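Local coordinates for protein serine--tRNA ligase, cytoplasmic (Candida albicans, PDB 3QO8) that attaches serine to tRNA(Ser) in two steps, activating it with ATP to Ser-AMP and then transferring it to the acceptor end of the tRNA, at residues 148-153 and 418-423; 245-250 and 298-303; 366-371 and 401-406. All coordinates share one frame; numbering follows the deposited sequence. Where two conformers were deposited one is given.

Contact 1: 148-153 and 418-423; sequences APAKLS and NYQKED. With SSA (5'-O-(N-(L-seryl)-sulfamoyl)adenosine), chain D.
Gln420 grips the backbone of Leu152 with both ends of its carboxamide. OE1 of Gln420 accepts from Leu152 N at 3.0 Å, and the N-H points onto a lone pair in the plane of the amide (C=O...N angle 121°). NE2 of Gln420 gives back to Leu152 O, also at 3.0 Å, with the oxygen tilted 19° from the amide plane. The two bonds fix the rotation of the buried amide. NE2 has a second acceptor, Glu417 O. CG of Gln420 sits between its backbone N and carbonyl carbon (chi1 73°), and the chain runs extended from there to the loop. The pairing ties the segment that follows helix 408-419, probably the motif 3 helix of the class II core, to the loop before helix 154-160. The loop makes an inverse gamma turn centred on Ala150, whose CA packs 3.6 Å from Gln420 NE2. Ala148 packs its CB against the backbone, 3.6 Å from Gln420 O and close to Lys421 CA. CB and CG of Leu152 both lie near Gln420 OE1, and Val157 packs on both side chains. The Tyr419 ring has an edge toward the adenine of a bound SSA, and its OH is hydrogen-bonded to Leu330 O.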
loop_
_atom_site.group_PDB
_atom_site.type_symbol
_atom_site.label_atom_id
_atom_site.label_comp_id
_atom_site.label_asym_id
_atom_site.label_seq_id
_atom_site.Cartn_x
_atom_site.Cartn_y
_atom_site.Cartn_z
ATOM N N ALA A 148 -4.074 21.563 29.673
ATOM C CA ALA A 148 -4.602 20.499 30.521
ATOM C C ALA A 148 -3.495 19.535 30.964
ATOM O O ALA A 148 -2.474 19.408 30.296
ATOM C CB ALA A 148 -5.707 19.740 29.777
ATOM N N PRO A 149 -3.689 18.851 32.098
ATOM C CA PRO A 149 -2.710 17.823 32.472
ATOM C C PRO A 149 -2.602 16.807 31.336
ATOM O O PRO A 149 -3.630 16.454 30.737
ATOM C CB PRO A 149 -3.345 17.169 33.706
ATOM C CG PRO A 149 -4.242 18.218 34.273
ATOM C CD PRO A 149 -4.780 18.969 33.083
ATOM N N ALA A 150 -1.390 16.377 30.999
ATOM C CA ALA A 150 -1.241 15.391 29.925
ATOM C C ALA A 150 -1.417 14.027 30.569
ATOM O O ALA A 150 -0.455 13.312 30.846
ATOM C CB ALA A 150 0.103 15.515 29.240
ATOM N N LYS A 151 -2.675 13.705 30.839
ATOM C CA LYS A 151 -3.035 12.554 31.657
ATOM C C LYS A 151 -2.963 11.241 30.873
ATOM O O LYS A 151 -2.682 10.191 31.449
ATOM C CB LYS A 151 -4.447 12.758 32.213
ATOM C CG LYS A 151 -4.924 11.690 33.171
ATOM C CD LYS A 151 -6.259 12.080 33.767
ATOM C CE LYS A 151 -6.906 10.907 34.474
ATOM N NZ LYS A 151 -6.081 10.399 35.594
ATOM N N LEU A 152 -3.215 11.298 29.566
ATOM C CA LEU A 152 -3.297 10.076 28.770
ATOM C C LEU A 152 -2.208 10.026 27.716
ATOM O O LEU A 152 -1.811 11.055 27.203
ATOM C CB LEU A 152 -4.649 9.989 28.064
ATOM C CG LEU A 152 -5.850 10.023 28.995
ATOM C CD1 LEU A 152 -7.125 9.971 28.184
ATOM C CD2 LEU A 152 -5.773 8.870 29.985
ATOM N N SER A 153 -1.741 8.827 27.387
ATOM C CA SER A 153 -0.802 8.656 26.272
ATOM C C SER A 153 -1.555 8.799 24.949
ATOM O O SER A 153 -2.784 8.744 24.911
ATOM C CB SER A 153 -0.198 7.259 26.312
ATOM O OG SER A 153 -1.235 6.326 26.054
ATOM N N ASN A 418 -0.856 16.495 22.985
ATOM C CA ASN A 418 -0.806 17.945 23.213
ATOM C C ASN A 418 -2.147 18.688 23.110
ATOM O O ASN A 418 -2.240 19.853 23.480
ATOM C CB ASN A 418 0.230 18.595 22.288
ATOM C CG ASN A 418 1.654 18.382 22.779
ATOM O OD1 ASN A 418 2.029 18.897 23.832
ATOM N ND2 ASN A 418 2.455 17.625 22.015
ATOM N N TYR A 419 -3.176 18.020 22.602
ATOM C CA TYR A 419 -4.464 18.679 22.390
ATOM C C TYR A 419 -5.553 18.049 23.238
ATOM O O TYR A 419 -6.718 18.402 23.114
ATOM C CB TYR A 419 -4.854 18.702 20.901
ATOM C CG TYR A 419 -4.230 19.856 20.143
ATOM C CD1 TYR A 419 -2.910 19.794 19.706
ATOM C CD2 TYR A 419 -4.956 21.010 19.874
ATOM C CE1 TYR A 419 -2.324 20.857 19.017
ATOM C CE2 TYR A 419 -4.378 22.085 19.183
ATOM C CZ TYR A 419 -3.059 21.996 18.762
ATOM O OH TYR A 419 -2.472 23.047 18.080
ATOM N N GLN A 420 -5.160 17.132 24.116
ATOM C CA GLN A 420 -6.108 16.485 25.004
ATOM C C GLN A 420 -6.553 17.451 26.089
ATOM O O GLN A 420 -5.829 18.376 26.456
ATOM C CB GLN A 420 -5.493 15.234 25.657
ATOM C CG GLN A 420 -4.456 15.517 26.742
ATOM C CD GLN A 420 -3.849 14.235 27.303
ATOM O OE1 GLN A 420 -4.510 13.496 28.033
ATOM N NE2 GLN A 420 -2.600 13.955 26.940
ATOM N N LYS A 421 -7.761 17.243 26.583
ATOM C CA LYS A 421 -8.196 17.885 27.814
ATOM C C LYS A 421 -9.150 16.907 28.494
ATOM O O LYS A 421 -9.280 15.769 28.048
ATOM C CB LYS A 421 -8.825 19.252 27.537
ATOM C CG LYS A 421 -10.120 19.197 26.777
ATOM C CD LYS A 421 -10.387 20.519 26.080
ATOM C CE LYS A 421 -10.342 21.685 27.034
ATOM N NZ LYS A 421 -10.501 22.971 26.297
ATOM N N GLU A 422 -9.808 17.323 29.569
ATOM C CA GLU A 422 -10.500 16.359 30.424
ATOM C C GLU A 422 -11.575 15.546 29.699
ATOM O O GLU A 422 -11.686 14.338 29.901
ATOM C CB GLU A 422 -11.105 17.055 31.651
ATOM C CG GLU A 422 -11.864 16.107 32.580
ATOM C CD GLU A 422 -12.477 16.818 33.778
ATOM O OE1 GLU A 422 -11.714 17.244 34.676
ATOM O OE2 GLU A 422 -13.720 16.955 33.816
ATOM N N ASP A 423 -12.350 16.219 28.853
ATOM C CA ASP A 423 -13.530 15.639 28.217
ATOM C C ASP A 423 -13.340 15.305 26.729
ATOM O O ASP A 423 -14.274 14.858 26.060
ATOM C CB ASP A 423 -14.721 16.593 28.375
ATOM C CG ASP A 423 -14.383 18.034 27.978
ATOM O OD1 ASP A 423 -15.323 18.826 27.730
ATOM O OD2 ASP A 423 -13.183 18.380 27.909
HETATM N N10 SSA D . 0.490 32.999 17.439
HETATM C CA SSA D . -0.865 32.489 17.536
HETATM C CB SSA D . -1.424 32.309 16.128
HETATM O OG SSA D . -2.734 31.732 16.186
HETATM C C9 SSA D . -0.858 31.173 18.265
HETATM O O9 SSA D . -1.902 30.589 18.502
HETATM N N8 SSA D . 0.334 30.693 18.619
HETATM S S1 SSA D . 0.489 29.222 19.243
HETATM O O1S SSA D . 1.878 28.858 19.235
HETATM O O2S SSA D . -0.025 29.207 20.587
HETATM O "O5'" SSA D . -0.327 28.232 18.391
HETATM C "C5'" SSA D . 0.188 27.686 17.178
HETATM C "C4'" SSA D . -0.980 27.107 16.388
HETATM O "O4'" SSA D . -1.447 25.890 16.977
HETATM C "C3'" SSA D . -2.171 28.051 16.377
HETATM O "O3'" SSA D . -2.198 28.827 15.176
HETATM C "C2'" SSA D . -3.382 27.149 16.446
HETATM O "O2'" SSA D . -3.865 26.879 15.133
HETATM C "C1'" SSA D . -2.875 25.855 17.054
HETATM N N9 SSA D . -3.338 25.826 18.461
HETATM C C8 SSA D . -2.605 26.062 19.563
HETATM N N7 SSA D . -3.411 25.950 20.647
HETATM C C5 SSA D . -4.654 25.646 20.210
HETATM C C6 SSA D . -5.868 25.410 20.842
HETATM N N6 SSA D . -5.978 25.466 22.196
HETATM N N1 SSA D . -6.951 25.126 20.084
HETATM C C2 SSA D . -6.867 25.061 18.748
HETATM N N3 SSA D . -5.708 25.281 18.115
HETATM C C4 SSA D . -4.596 25.577 18.827
#

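Contact 2: 245-250 and 298-303; sequences ATSEQP and FEKIEQ. With SSA (5'-O-(N-(L-seryl)-sulfamoyl)adenosine), chain B.
Thr246 and Lys300 meet through a hydrogen bond, from Lys300 NZ to Thr246 OG1 at 2.8 Å. The Lys300 chain leaves the backbone extended and then bends at chi3 (55°) and chi4, which brings NZ to the threonine hydroxyl. NZ also forms a salt bridge with Glu302 OE1 at 3.0 Å, meeting it from above the carboxylate plane. Thr246 OG1 accepts from Glu248 N as well, a capping bond in the turn that leads into the helix. Ser247 completes the tight part: its OG lies only 3.1 Å from Glu302 CB. Thr246 to Glu248 form the TXE loop of class II seryl-tRNA synthetases, and 298-303 belongs to a motif 2 strand of the catalytic sheet. Between them sits the serine moiety of SSA. Its amino group N10 gives hydrogen bonds to Thr246 OG1 and to Glu302 OE2, the latter at 2.7 Å. Its hydroxyl OG gives one to Glu302 OE1, also at 2.7 Å. Glu248 OE1 is a further acceptor for N10, less certain because Glu248 was deposited in two conformers. The contact is looser where a water, 2.7 Å from Ser247 OG, links that hydroxyl to Lys300 O and NZ, and again at Ala245. Ala245 O comes no closer than 4.3 Å to Phe298 CZ, and the Phe298 ring instead lays one face against the adenine.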
loop_
_atom_site.group_PDB
_atom_site.type_symbol
_atom_site.label_atom_id
_atom_site.label_comp_id
_atom_site.label_asym_id
_atom_site.label_seq_id
_atom_site.Cartn_x
_atom_site.Cartn_y
_atom_site.Cartn_z
ATOM N N ALA A 245 9.654 2.016 1.662
ATOM C CA ALA A 245 9.696 2.437 3.058
ATOM C C ALA A 245 9.386 3.921 3.186
ATOM O O ALA A 245 9.063 4.410 4.268
ATOM C CB ALA A 245 11.098 2.127 3.667
ATOM N N THR A 246 9.478 4.641 2.070
ATOM C CA THR A 246 9.298 6.092 2.069
ATOM C C THR A 246 9.226 6.544 0.621
ATOM O O THR A 246 9.879 5.954 -0.240
ATOM C CB THR A 246 10.492 6.829 2.784
ATOM O OG1 THR A 246 10.542 8.196 2.357
ATOM C CG2 THR A 246 11.823 6.174 2.441
ATOM N N SER A 247 8.435 7.579 0.345
ATOM C CA SER A 247 8.348 8.088 -1.023
ATOM C C SER A 247 9.687 8.618 -1.535
ATOM O O SER A 247 9.865 8.822 -2.739
ATOM C CB SER A 247 7.224 9.125 -1.189
ATOM O OG SER A 247 7.432 10.273 -0.370
ATOM N N GLU A 248 10.622 8.838 -0.611
ATOM C CA GLU A 248 11.986 9.216 -0.963
ATOM C C GLU A 248 12.540 8.261 -2.016
ATOM O O GLU A 248 13.198 8.669 -2.968
ATOM C CB GLU A 248 12.887 9.184 0.279
ATOM C CG GLU A 248 14.339 9.546 0.007
ATOM C CD GLU A 248 15.316 9.012 1.067
ATOM O OE1 GLU A 248 14.941 8.868 2.261
ATOM O OE2 GLU A 248 16.474 8.728 0.685
ATOM N N GLN A 249 12.266 6.978 -1.833
ATOM C CA GLN A 249 12.826 5.953 -2.703
ATOM C C GLN A 249 12.385 6.095 -4.170
ATOM O O GLN A 249 13.229 6.294 -5.049
ATOM C CB GLN A 249 12.578 4.563 -2.120
ATOM C CG GLN A 249 13.519 4.284 -0.944
ATOM C CD GLN A 249 12.988 3.245 0.040
ATOM O OE1 GLN A 249 11.823 2.850 -0.007
ATOM N NE2 GLN A 249 13.853 2.804 0.944
ATOM N N PRO A 250 11.068 6.026 -4.444
ATOM C CA PRO A 250 10.685 6.155 -5.861
ATOM C C PRO A 250 10.888 7.576 -6.413
ATOM O O PRO A 250 11.232 7.744 -7.578
ATOM C CB PRO A 250 9.190 5.755 -5.879
ATOM C CG PRO A 250 8.690 5.988 -4.460
ATOM C CD PRO A 250 9.926 5.710 -3.565
ATOM N N PHE A 298 2.226 3.306 7.202
ATOM C CA PHE A 298 1.835 4.659 7.598
ATOM C C PHE A 298 1.908 5.578 6.395
ATOM O O PHE A 298 2.543 5.232 5.388
ATOM C CB PHE A 298 2.707 5.182 8.773
ATOM C CG PHE A 298 4.177 5.316 8.446
ATOM C CD1 PHE A 298 4.695 6.514 7.980
ATOM C CD2 PHE A 298 5.040 4.238 8.612
ATOM C CE1 PHE A 298 6.061 6.639 7.689
ATOM C CE2 PHE A 298 6.384 4.339 8.303
ATOM C CZ PHE A 298 6.907 5.539 7.849
ATOM N N GLU A 299 1.229 6.719 6.470
ATOM C CA GLU A 299 1.319 7.721 5.401
ATOM C C GLU A 299 2.345 8.805 5.726
ATOM O O GLU A 299 2.579 9.114 6.891
ATOM C CB GLU A 299 -0.049 8.360 5.130
ATOM C CG GLU A 299 -1.038 7.403 4.403
ATOM C CD GLU A 299 -1.450 6.233 5.280
ATOM O OE1 GLU A 299 -2.112 6.469 6.310
ATOM O OE2 GLU A 299 -1.113 5.079 4.942
ATOM N N LYS A 300 2.946 9.392 4.695
ATOM C CA LYS A 300 3.955 10.421 4.918
ATOM C C LYS A 300 3.965 11.416 3.767
ATOM O O LYS A 300 4.008 11.027 2.590
ATOM C CB LYS A 300 5.351 9.794 5.104
ATOM C CG LYS A 300 6.480 10.834 5.374
ATOM C CD LYS A 300 7.804 10.170 5.867
ATOM C CE LYS A 300 8.309 9.076 4.899
ATOM N NZ LYS A 300 8.364 9.541 3.481
ATOM N N ILE A 301 3.893 12.694 4.120
ATOM C CA ILE A 301 4.209 13.776 3.206
ATOM C C ILE A 301 5.704 14.080 3.328
ATOM O O ILE A 301 6.202 14.408 4.407
ATOM C CB ILE A 301 3.387 15.046 3.503
ATOM C CG1 ILE A 301 1.882 14.723 3.469
ATOM C CG2 ILE A 301 3.753 16.155 2.509
ATOM C CD1 ILE A 301 1.442 13.986 2.200
ATOM N N GLU A 302 6.393 13.981 2.195
ATOM C CA GLU A 302 7.839 14.035 2.095
ATOM C C GLU A 302 8.263 15.272 1.297
ATOM O O GLU A 302 7.652 15.597 0.276
ATOM C CB GLU A 302 8.301 12.787 1.317
ATOM C CG GLU A 302 9.808 12.683 1.100
ATOM C CD GLU A 302 10.556 12.260 2.360
ATOM O OE1 GLU A 302 9.907 12.155 3.428
ATOM O OE2 GLU A 302 11.790 12.017 2.279
ATOM N N GLN A 303 9.303 15.963 1.751
ATOM C CA GLN A 303 9.968 16.961 0.910
ATOM C C GLN A 303 11.086 16.278 0.140
ATOM O O GLN A 303 11.945 15.628 0.739
ATOM C CB GLN A 303 10.621 18.056 1.759
ATOM C CG GLN A 303 9.689 18.852 2.615
ATOM C CD GLN A 303 10.446 19.923 3.381
ATOM O OE1 GLN A 303 10.987 20.850 2.788
ATOM N NE2 GLN A 303 10.509 19.780 4.697
HETATM N N10 SSA B . 12.723 9.875 3.558
HETATM C CA SSA B . 13.227 10.160 4.900
HETATM C CB SSA B . 12.684 11.503 5.389
HETATM O OG SSA B . 11.271 11.408 5.657
HETATM C C9 SSA B . 12.830 9.067 5.851
HETATM O O9 SSA B . 12.085 8.157 5.506
HETATM N N8 SSA B . 13.328 9.154 7.080
HETATM S S1 SSA B . 12.789 8.273 8.305
HETATM O O1S SSA B . 13.133 6.884 8.197
HETATM O O2S SSA B . 13.319 8.814 9.513
HETATM O "O5'" SSA B . 11.257 8.405 8.397
HETATM C "C5'" SSA B . 10.634 9.678 8.430
HETATM C "C4'" SSA B . 9.598 9.705 9.559
HETATM O "O4'" SSA B . 8.577 8.711 9.410
HETATM C "C3'" SSA B . 10.179 9.435 10.929
HETATM O "O3'" SSA B . 10.838 10.611 11.422
HETATM C "C2'" SSA B . 8.921 9.066 11.707
HETATM O "O2'" SSA B . 8.191 10.254 12.071
HETATM C "C1'" SSA B . 8.086 8.302 10.680
HETATM N N9 SSA B . 8.284 6.846 10.839
HETATM C C8 SSA B . 9.400 6.148 10.575
HETATM N N7 SSA B . 9.175 4.848 10.867
HETATM C C5 SSA B . 7.907 4.749 11.308
HETATM C C6 SSA B . 7.129 3.689 11.731
HETATM N N6 SSA B . 7.665 2.449 11.751
HETATM N N1 SSA B . 5.852 3.914 12.118
HETATM C C2 SSA B . 5.341 5.150 12.092
HETATM N N3 SSA B . 6.068 6.195 11.676
HETATM C C4 SSA B . 7.353 6.014 11.294
HETATM O O HOH W 1 5.822 9.204 1.585
#

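Contact 3: 366-371 and 401-406; sequences ELVSCS and LNSTLS. With MG (magnesium ion), chain C; SSA (5'-O-(N-(L-seryl)-sulfamoyl)adenosine), chain B.
Asn402 has ND2 of its flat carboxamide 4.0 Å from Ser371 CB. OD1, at the other end of the amide, is 3.1 Å from CA of the seryl group of SSA and takes a hydrogen bond from a water that also bonds Ser371 OG. The carboxylate of Glu366 is the second flat group. Its OE2 binds the magnesium ion at 2.4 Å and accepts from the ribose hydroxyl O3' of SSA. The two strands run antiparallel. Asn402 and Ser371 form a hydrogen-bonded pair, in which the bond from Ser371 N to Asn402 O measures 2.8 Å and is nearly straight at 173°. Cys370 and Ser403 form the adjoining non-hydrogen-bonded pair. Their side chains pack on the sheet face turned from the Asn402 side, with Ser403 OG 3.3 Å from Cys370 CB. Thr404 N still bonds Ser369 O, but the return bond uses a side chain: Ser369 N gives to Thr404 OG1 at 3.2 Å. The same OG1 gives its own proton to OG of SSA at 2.6 Å, so one hydroxyl ties strand 366-371 to the serine moiety. Thr404 CG2 turns to Leu367 O, and Val368 CG1 packs against Thr404 O. Leu367 and Val368 form a classic beta bulge opposite Leu354 of the next strand. Ser369, whose side chain leads away from strand 401-404, binds the magnesium through OG at 2.4 Å and is hydrogen-bonded to Asp353. The sulfamoyl oxygen O2S and three waters bring the ion to six ligands. The arrangement is typical of the class II synthetase active site, a largely antiparallel sheet whose strands carry the metal and, here, an analogue of seryl-adenylate.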
loop_
_atom_site.group_PDB
_atom_site.type_symbol
_atom_site.label_atom_id
_atom_site.label_comp_id
_atom_site.label_asym_id
_atom_site.label_seq_id
_atom_site.Cartn_x
_atom_site.Cartn_y
_atom_site.Cartn_z
ATOM N N GLU A 366 11.258 11.689 17.848
ATOM C CA GLU A 366 11.508 11.990 16.448
ATOM C C GLU A 366 10.228 12.012 15.586
ATOM O O GLU A 366 9.487 11.036 15.551
ATOM C CB GLU A 366 12.465 10.947 15.894
ATOM C CG GLU A 366 12.726 11.113 14.403
ATOM C CD GLU A 366 13.232 9.839 13.764
ATOM O OE1 GLU A 366 13.774 8.976 14.486
ATOM O OE2 GLU A 366 13.087 9.705 12.536
ATOM N N LEU A 367 9.973 13.120 14.892
ATOM C CA LEU A 367 8.880 13.183 13.898
ATOM C C LEU A 367 9.408 13.431 12.483
ATOM O O LEU A 367 8.699 13.220 11.502
ATOM C CB LEU A 367 7.896 14.312 14.221
ATOM C CG LEU A 367 7.059 14.205 15.500
ATOM C CD1 LEU A 367 5.949 15.230 15.448
ATOM C CD2 LEU A 367 6.474 12.815 15.656
ATOM N N VAL A 368 10.636 13.931 12.392
ATOM C CA VAL A 368 11.192 14.376 11.127
ATOM C C VAL A 368 12.680 14.081 11.038
ATOM O O VAL A 368 13.419 14.334 12.000
ATOM C CB VAL A 368 10.986 15.908 10.941
ATOM C CG1 VAL A 368 11.832 16.436 9.781
ATOM C CG2 VAL A 368 9.510 16.238 10.733
ATOM N N SER A 369 13.116 13.541 9.895
ATOM C CA SER A 369 14.537 13.530 9.546
ATOM C C SER A 369 14.726 14.318 8.262
ATOM O O SER A 369 13.965 14.157 7.311
ATOM C CB SER A 369 15.070 12.110 9.338
ATOM O OG SER A 369 15.246 11.451 10.574
ATOM N N CYS A 370 15.758 15.152 8.242
ATOM C CA CYS A 370 16.067 16.023 7.123
ATOM C C CYS A 370 17.540 15.810 6.766
ATOM O O CYS A 370 18.417 16.035 7.598
ATOM C CB CYS A 370 15.824 17.484 7.531
ATOM S SG CYS A 370 16.247 18.742 6.247
ATOM N N SER A 371 17.805 15.368 5.541
ATOM C CA SER A 371 19.142 14.952 5.137
ATOM C C SER A 371 19.586 15.619 3.850
ATOM O O SER A 371 18.811 15.732 2.912
ATOM C CB SER A 371 19.177 13.438 4.908
ATOM O OG SER A 371 18.830 12.726 6.083
ATOM N N LEU A 401 18.254 16.078 -1.632
ATOM C CA LEU A 401 17.952 16.233 -0.223
ATOM C C LEU A 401 16.568 15.682 0.003
ATOM O O LEU A 401 15.723 15.715 -0.899
ATOM C CB LEU A 401 17.963 17.709 0.156
ATOM C CG LEU A 401 19.255 18.491 -0.101
ATOM C CD1 LEU A 401 19.137 19.292 -1.389
ATOM C CD2 LEU A 401 19.525 19.428 1.085
ATOM N N ASN A 402 16.326 15.171 1.202
ATOM C CA ASN A 402 14.994 14.723 1.548
ATOM C C ASN A 402 14.717 15.084 2.990
ATOM O O ASN A 402 15.635 15.100 3.823
ATOM C CB ASN A 402 14.837 13.216 1.311
ATOM C CG ASN A 402 15.633 12.376 2.304
ATOM O OD1 ASN A 402 15.146 12.047 3.397
ATOM N ND2 ASN A 402 16.858 12.012 1.925
ATOM N N SER A 403 13.463 15.413 3.280
ATOM C CA SER A 403 13.067 15.699 4.650
ATOM C C SER A 403 11.612 15.330 4.872
ATOM O O SER A 403 10.747 15.651 4.060
ATOM C CB SER A 403 13.304 17.173 4.996
ATOM O OG SER A 403 12.756 17.494 6.273
ATOM N N THR A 404 11.336 14.648 5.976
ATOM C CA THR A 404 9.956 14.448 6.360
ATOM C C THR A 404 9.275 15.813 6.436
ATOM O O THR A 404 9.861 16.762 6.939
ATOM C CB THR A 404 9.862 13.820 7.750
ATOM O OG1 THR A 404 10.781 12.723 7.846
ATOM C CG2 THR A 404 8.436 13.355 8.029
ATOM N N LEU A 405 8.051 15.925 5.931
ATOM C CA LEU A 405 7.205 17.025 6.370
ATOM C C LEU A 405 6.339 16.494 7.506
ATOM O O LEU A 405 6.462 16.938 8.637
ATOM C CB LEU A 405 6.330 17.606 5.248
ATOM C CG LEU A 405 5.490 18.769 5.803
ATOM C CD1 LEU A 405 6.339 20.036 5.984
ATOM C CD2 LEU A 405 4.267 19.062 4.969
ATOM N N SER A 406 5.478 15.522 7.211
ATOM C CA SER A 406 4.701 14.867 8.265
ATOM C C SER A 406 4.477 13.390 7.994
ATOM O O SER A 406 3.879 13.029 6.982
ATOM C CB SER A 406 3.347 15.550 8.473
ATOM O OG SER A 406 2.577 14.870 9.466
HETATM MG MG MG C . 15.002 9.137 11.166
HETATM N N10 SSA B . 12.723 9.875 3.558
HETATM C CA SSA B . 13.227 10.160 4.900
HETATM C CB SSA B . 12.684 11.503 5.389
HETATM O OG SSA B . 11.271 11.408 5.657
HETATM C C9 SSA B . 12.830 9.067 5.851
HETATM O O9 SSA B . 12.085 8.157 5.506
HETATM N N8 SSA B . 13.328 9.154 7.080
HETATM S S1 SSA B . 12.789 8.273 8.305
HETATM O O1S SSA B . 13.133 6.884 8.197
HETATM O O2S SSA B . 13.319 8.814 9.513
HETATM O "O5'" SSA B . 11.257 8.405 8.397
HETATM C "C5'" SSA B . 10.634 9.678 8.430
HETATM C "C4'" SSA B . 9.598 9.705 9.559
HETATM O "O4'" SSA B . 8.577 8.711 9.410
HETATM C "C3'" SSA B . 10.179 9.435 10.929
HETATM O "O3'" SSA B . 10.838 10.611 11.422
HETATM C "C2'" SSA B . 8.921 9.066 11.707
HETATM O "O2'" SSA B . 8.191 10.254 12.071
HETATM C "C1'" SSA B . 8.086 8.302 10.680
HETATM N N9 SSA B . 8.284 6.846 10.839
HETATM C C8 SSA B . 9.400 6.148 10.575
HETATM N N7 SSA B . 9.175 4.848 10.867
HETATM C C5 SSA B . 7.907 4.749 11.308
HETATM C C6 SSA B . 7.129 3.689 11.731
HETATM N N6 SSA B . 7.665 2.449 11.751
HETATM N N1 SSA B . 5.852 3.914 12.118
HETATM C C2 SSA B . 5.341 5.150 12.092
HETATM N N3 SSA B . 6.068 6.195 11.676
HETATM C C4 SSA B . 7.353 6.014 11.294
HETATM O O HOH W 2 16.126 12.315 5.921
HETATM O O HOH W 3 15.230 6.798 12.072
HETATM O O HOH W 4 16.629 9.515 12.869
HETATM O O HOH W 5 16.763 8.490 9.368
#

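In the fold
Contacts 2 and 3 are two parts of one active site. Their centres are 10 Å apart, and strands 297-307 and 399-404 lie side by side in the catalytic sheet. Probable hydrogen bonds join them, Gln303 N to Ser403 O at 2.7 Å and Ile301 O to Leu405 N at 2.8 Å. Both hold the same SSA molecule: contact 2 takes the amino group and adenine face, contact 3 the ribose and the magnesium-bound sulfamoyl, and they share the seryl hydroxyl. Contact 1 stands apart, with its nearest atoms about 17 Å from contact 2 and about 8 Å from contact 3. Helix 408-419 leads toward it from segment 401-406. Contact 1 borders a second SSA, away from the catalytic pocket.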